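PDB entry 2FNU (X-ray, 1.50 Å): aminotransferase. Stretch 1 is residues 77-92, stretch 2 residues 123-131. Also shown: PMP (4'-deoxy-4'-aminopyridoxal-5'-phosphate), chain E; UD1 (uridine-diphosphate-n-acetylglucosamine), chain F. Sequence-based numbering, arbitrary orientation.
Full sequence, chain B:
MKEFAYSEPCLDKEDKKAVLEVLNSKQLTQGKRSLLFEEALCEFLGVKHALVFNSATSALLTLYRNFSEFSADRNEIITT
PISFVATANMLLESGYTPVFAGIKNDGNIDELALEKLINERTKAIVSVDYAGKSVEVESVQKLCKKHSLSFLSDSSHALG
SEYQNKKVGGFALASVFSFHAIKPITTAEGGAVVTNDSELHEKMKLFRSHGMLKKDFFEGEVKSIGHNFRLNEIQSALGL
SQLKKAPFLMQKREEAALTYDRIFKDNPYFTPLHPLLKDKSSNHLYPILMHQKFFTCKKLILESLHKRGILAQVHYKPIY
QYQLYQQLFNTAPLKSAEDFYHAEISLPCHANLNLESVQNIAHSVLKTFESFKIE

Stretch 1 77-92: IITTPISFVATANMLL
Stretch 2 123-131: KAIVSVDYA

Residues 77-79 and 123-128 are neighbouring parallel strands, their axes 4.6 Å apart at closest approach and 17° from parallel. Ile78 pairs with Ile125, CA to CA 4.7 Å. Ile78 is extended (phi/psi -80/137), as is Ile125 (-122/131). Ile78 N donates to Ala124 O at 3.0 Å, and Val126 N donates to Ile78 O at 2.8 Å, so Ile78 spends both its polar backbone atoms on the other strand. Ala124 N is buried without a partner. After Thr79 the first stretch leaves the sheet, passes through a loop and enters a helix that includes 86-92. The helix runs at 157° to strand 123-128, with axes 10.5 Å apart.

Thr79 (chi1 t) adds a side-chain bond at the end of the pairing: its OG1 donates to Val126 O at 2.8 Å. Ile78 and Ile125 (both m, t) share one face, with Ile78 CB 4.1 Å from Ile125 CG1. Ile77 (m, t), Ala124 and Val126 (t) lie on the other. There Ile77 CG1 is 4.0 Å from Ala124 CB, and Ile77 CG2 is 3.7 Å from Val126 CG2. The helix covers Val126: Thr87 CG2 lies 3.8 Å from Val126 CG1, and Leu91 CD2 (m, t) is 4.5 Å from Val126 CG2. Branched aliphatic side chains fill this buried space without needing polar partners.

Val128 (t) points toward the first stretch. Its CG2 is 3.6 Å from Thr80 CG2 and 3.4 Å from Ser83 OG. Ser83 (t) donates from OG to Thr87 OG1 at 2.8 Å; Thr87 (m) thus turns its methyl to Val126 while its hydroxyl meets Ser83. Thr80 OG1 (t) accepts from Ile82 N at 3.0 Å, a bond within the loop. Ile82 (m, m) brings CG2 within 3.9 Å of Tyr130 CE2 (chi1 t), approaching the ring obliquely. The contact buries 564 Å² in total.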

# COMPACT_ATOMS: atom_id res chain seq x y z
N ILE B 77 24.73 0.02 2.71
CA ILE B 77 24.12 -0.98 3.56
C ILE B 77 24.47 -2.35 3.02
O ILE B 77 24.24 -2.62 1.85
CB ILE B 77 22.59 -0.79 3.68
CG1 ILE B 77 22.32 0.45 4.57
CG2 ILE B 77 21.92 -2.04 4.26
CD1 ILE B 77 20.85 0.76 4.87
N ILE B 78 25.06 -3.19 3.87
CA ILE B 78 25.44 -4.53 3.46
C ILE B 78 24.20 -5.40 3.49
O ILE B 78 23.41 -5.35 4.43
CB ILE B 78 26.50 -5.11 4.42
CG1 ILE B 78 27.80 -4.32 4.28
CG2 ILE B 78 26.76 -6.55 4.11
CD1 ILE B 78 28.74 -4.54 5.48
N THR B 79 24.04 -6.22 2.45
CA THR B 79 22.89 -7.13 2.41
C THR B 79 23.19 -8.36 1.57
O THR B 79 24.32 -8.56 1.11
CB THR B 79 21.60 -6.38 1.94
OG1 THR B 79 20.45 -7.23 2.14
CG2 THR B 79 21.71 -5.96 0.48
N THR B 80 22.18 -9.21 1.40
CA THR B 80 22.35 -10.45 0.65
C THR B 80 21.83 -10.31 -0.78
O THR B 80 20.80 -9.65 -1.00
CB THR B 80 21.60 -11.62 1.32
OG1 THR B 80 21.72 -12.80 0.50
CG2 THR B 80 20.11 -11.27 1.57
N PRO B 81 22.52 -10.94 -1.75
CA PRO B 81 22.00 -10.94 -3.11
C PRO B 81 20.92 -12.01 -3.33
O PRO B 81 20.29 -12.01 -4.37
CB PRO B 81 23.24 -11.27 -3.95
CG PRO B 81 24.06 -12.16 -3.06
CD PRO B 81 23.82 -11.62 -1.64
N ILE B 82 20.77 -12.93 -2.36
CA ILE B 82 19.75 -13.99 -2.46
C ILE B 82 18.56 -13.60 -1.61
O ILE B 82 18.40 -14.03 -0.46
CB ILE B 82 20.32 -15.40 -2.10
CG1 ILE B 82 21.49 -15.75 -3.04
CG2 ILE B 82 19.25 -16.49 -2.23
CD1 ILE B 82 21.12 -15.73 -4.56
N SER B 83 17.74 -12.72 -2.19
CA SER B 83 16.48 -12.31 -1.58
C SER B 83 15.57 -11.88 -2.69
O SER B 83 16.00 -11.76 -3.85
CB SER B 83 16.66 -11.13 -0.63
OG SER B 83 15.44 -10.95 0.08
N PHE B 84 14.30 -11.66 -2.35
CA PHE B 84 13.43 -11.02 -3.33
C PHE B 84 13.91 -9.59 -3.58
O PHE B 84 14.45 -8.95 -2.68
CB PHE B 84 11.97 -11.02 -2.87
CG PHE B 84 11.02 -10.53 -3.92
CD1 PHE B 84 10.89 -11.21 -5.12
CD2 PHE B 84 10.32 -9.34 -3.74
CE1 PHE B 84 10.03 -10.74 -6.12
CE2 PHE B 84 9.45 -8.86 -4.73
CZ PHE B 84 9.32 -9.56 -5.93
N VAL B 85 13.71 -9.08 -4.80
CA VAL B 85 14.30 -7.79 -5.16
C VAL B 85 13.88 -6.64 -4.23
O VAL B 85 14.64 -5.67 -4.04
CB VAL B 85 14.02 -7.46 -6.65
CG1 VAL B 85 12.54 -7.06 -6.86
CG2 VAL B 85 14.96 -6.37 -7.16
N ALA B 86 12.70 -6.74 -3.63
CA ALA B 86 12.21 -5.66 -2.76
C ALA B 86 13.19 -5.29 -1.65
O ALA B 86 13.25 -4.13 -1.26
CB ALA B 86 10.85 -6.04 -2.14
N THR B 87 13.92 -6.28 -1.12
CA THR B 87 14.82 -6.01 -0.01
C THR B 87 15.84 -4.94 -0.40
O THR B 87 16.18 -4.06 0.41
CB THR B 87 15.56 -7.30 0.40
OG1 THR B 87 14.60 -8.35 0.63
CG2 THR B 87 16.35 -7.08 1.69
N ALA B 88 16.29 -5.01 -1.65
CA ALA B 88 17.27 -4.05 -2.16
C ALA B 88 16.62 -2.84 -2.85
O ALA B 88 17.14 -1.73 -2.73
CB ALA B 88 18.25 -4.72 -3.11
N ASN B 89 15.50 -3.03 -3.56
CA ASN B 89 14.85 -1.88 -4.21
C ASN B 89 14.52 -0.81 -3.17
O ASN B 89 14.61 0.38 -3.46
CB ASN B 89 13.52 -2.26 -4.89
CG ASN B 89 13.68 -2.89 -6.28
OD1 ASN B 89 12.68 -3.36 -6.87
ND2 ASN B 89 14.89 -2.91 -6.81
N MET B 90 14.10 -1.22 -1.97
CA MET B 90 13.72 -0.21 -0.98
C MET B 90 14.93 0.48 -0.37
O MET B 90 14.80 1.60 0.11
CB MET B 90 12.79 -0.79 0.09
CG MET B 90 11.43 -1.25 -0.45
SD MET B 90 10.53 0.10 -1.28
CE MET B 90 10.92 -0.23 -3.01
N LEU B 91 16.10 -0.15 -0.46
CA LEU B 91 17.35 0.54 -0.13
C LEU B 91 17.60 1.68 -1.11
O LEU B 91 17.89 2.81 -0.70
CB LEU B 91 18.53 -0.44 -0.10
CG LEU B 91 18.51 -1.47 1.05
CD1 LEU B 91 19.61 -2.53 0.87
CD2 LEU B 91 18.65 -0.81 2.45
N LEU B 92 17.49 1.37 -2.39
CA LEU B 92 17.70 2.40 -3.43
C LEU B 92 16.73 3.55 -3.22
O LEU B 92 17.12 4.71 -3.31
CB LEU B 92 17.52 1.82 -4.83
CG LEU B 92 18.55 0.77 -5.27
CD1 LEU B 92 18.27 0.32 -6.70
CD2 LEU B 92 20.00 1.28 -5.15
N LYS B 123 26.35 1.88 7.01
CA LYS B 123 25.32 2.34 7.95
C LYS B 123 24.60 1.19 8.66
O LYS B 123 24.20 1.31 9.82
CB LYS B 123 24.30 3.19 7.18
CG LYS B 123 23.23 3.80 8.06
CD LYS B 123 23.82 4.89 8.97
CE LYS B 123 22.74 5.47 9.86
NZ LYS B 123 23.25 6.55 10.75
N ALA B 124 24.43 0.07 7.97
CA ALA B 124 23.63 -1.02 8.52
C ALA B 124 23.92 -2.30 7.79
O ALA B 124 24.56 -2.27 6.72
CB ALA B 124 22.11 -0.69 8.37
N ILE B 125 23.43 -3.41 8.35
CA ILE B 125 23.42 -4.70 7.66
C ILE B 125 21.96 -5.17 7.60
O ILE B 125 21.29 -5.14 8.63
CB ILE B 125 24.30 -5.74 8.38
CG1 ILE B 125 25.75 -5.23 8.45
CG2 ILE B 125 24.21 -7.12 7.68
CD1 ILE B 125 26.72 -6.20 9.13
N VAL B 126 21.49 -5.57 6.42
CA VAL B 126 20.14 -6.15 6.29
C VAL B 126 20.28 -7.62 5.91
O VAL B 126 20.73 -7.93 4.81
CB VAL B 126 19.30 -5.44 5.20
CG1 VAL B 126 17.95 -6.17 5.00
CG2 VAL B 126 19.07 -3.97 5.57
N SER B 127 19.92 -8.52 6.83
CA SER B 127 19.92 -9.95 6.55
C SER B 127 18.51 -10.41 6.18
O SER B 127 17.53 -9.70 6.43
CB SER B 127 20.42 -10.75 7.76
OG SER B 127 19.63 -10.47 8.91
N VAL B 128 18.43 -11.60 5.60
CA VAL B 128 17.16 -12.23 5.23
C VAL B 128 17.15 -13.67 5.76
O VAL B 128 18.13 -14.41 5.57
CB VAL B 128 17.03 -12.29 3.69
CG1 VAL B 128 15.80 -13.12 3.25
CG2 VAL B 128 16.95 -10.87 3.14
N ASP B 129 16.05 -14.07 6.39
CA ASP B 129 15.93 -15.44 6.89
C ASP B 129 15.40 -16.26 5.72
O ASP B 129 14.18 -16.40 5.53
CB ASP B 129 14.99 -15.48 8.09
CG ASP B 129 15.47 -14.59 9.22
OD1 ASP B 129 16.69 -14.59 9.50
OD2 ASP B 129 14.64 -13.87 9.79
N TYR B 130 16.32 -16.80 4.92
CA TYR B 130 15.92 -17.46 3.68
C TYR B 130 15.13 -18.73 3.97
O TYR B 130 15.59 -19.61 4.71
CB TYR B 130 17.16 -17.78 2.85
CG TYR B 130 16.84 -18.52 1.57
CD1 TYR B 130 16.82 -19.91 1.55
CD2 TYR B 130 16.54 -17.83 0.41
CE1 TYR B 130 16.51 -20.60 0.39
CE2 TYR B 130 16.23 -18.50 -0.76
CZ TYR B 130 16.21 -19.89 -0.75
OH TYR B 130 15.92 -20.59 -1.91
N ALA B 131 13.95 -18.82 3.33
CA ALA B 131 13.03 -19.96 3.46
C ALA B 131 12.39 -20.07 4.84
O ALA B 131 11.65 -21.01 5.09
CB ALA B 131 13.71 -21.30 3.07
N1 PMP E . 11.31 -9.67 1.27
C2 PMP E . 11.28 -11.00 0.96
C2A PMP E . 12.41 -11.88 1.46
C3 PMP E . 10.21 -11.52 0.21
O3 PMP E . 10.15 -12.85 -0.07
C4 PMP E . 9.18 -10.66 -0.24
C4A PMP E . 8.06 -11.17 -1.12
N4A PMP E . 8.49 -12.23 -2.01
C5 PMP E . 9.21 -9.32 0.14
C6 PMP E . 10.25 -8.86 0.94
C5A PMP E . 8.11 -8.35 -0.28
O4P PMP E . 6.99 -8.63 0.53
P PMP E . 5.52 -8.18 0.04
O1P PMP E . 5.13 -9.15 -1.05
O2P PMP E . 4.64 -8.37 1.24
O3P PMP E . 5.56 -6.74 -0.41
C1' UD1 F . 7.45 -12.85 -5.29
C2' UD1 F . 8.51 -13.72 -4.58
C3' UD1 F . 8.08 -14.15 -3.19
C4' UD1 F . 7.53 -12.96 -2.39
C5' UD1 F . 6.51 -12.10 -3.16
C6' UD1 F . 5.11 -12.74 -3.18
C7' UD1 F . 9.85 -14.94 -6.25
C8' UD1 F . 9.95 -16.13 -7.17
N2' UD1 F . 8.82 -14.89 -5.41
O1' UD1 F . 6.35 -13.66 -5.71
O3' UD1 F . 9.20 -14.71 -2.47
O5' UD1 F . 6.98 -11.76 -4.47
O7' UD1 F . 10.70 -14.08 -6.29
N1 UD1 F . -0.38 -17.77 -5.51
C2 UD1 F . -1.57 -18.20 -4.88
N3 UD1 F . -2.44 -17.29 -4.39
C4 UD1 F . -2.21 -15.98 -4.50
C5 UD1 F . -1.06 -15.48 -5.11
C6 UD1 F . -0.13 -16.38 -5.63
O2 UD1 F . -1.81 -19.43 -4.77
O4 UD1 F . -3.05 -15.18 -4.03
C1B UD1 F . 0.54 -18.78 -6.04
C2B UD1 F . 0.11 -19.09 -7.47
O2' UD1 F . 0.19 -20.51 -7.68
C3B UD1 F . 1.12 -18.37 -8.33
C4B UD1 F . 2.36 -18.36 -7.46
O4B UD1 F . 1.89 -18.30 -6.11
O3B UD1 F . 1.36 -19.01 -9.59
C5B UD1 F . 3.22 -17.15 -7.77
O5B UD1 F . 4.36 -17.21 -6.93
PA UD1 F . 5.66 -16.34 -7.33
O1A UD1 F . 6.65 -16.43 -6.18
O2A UD1 F . 6.09 -16.75 -8.72
O3A UD1 F . 4.94 -14.89 -7.36
PB UD1 F . 5.71 -13.48 -7.19
O1B UD1 F . 6.84 -13.39 -8.20
O2B UD1 F . 4.65 -12.40 -7.11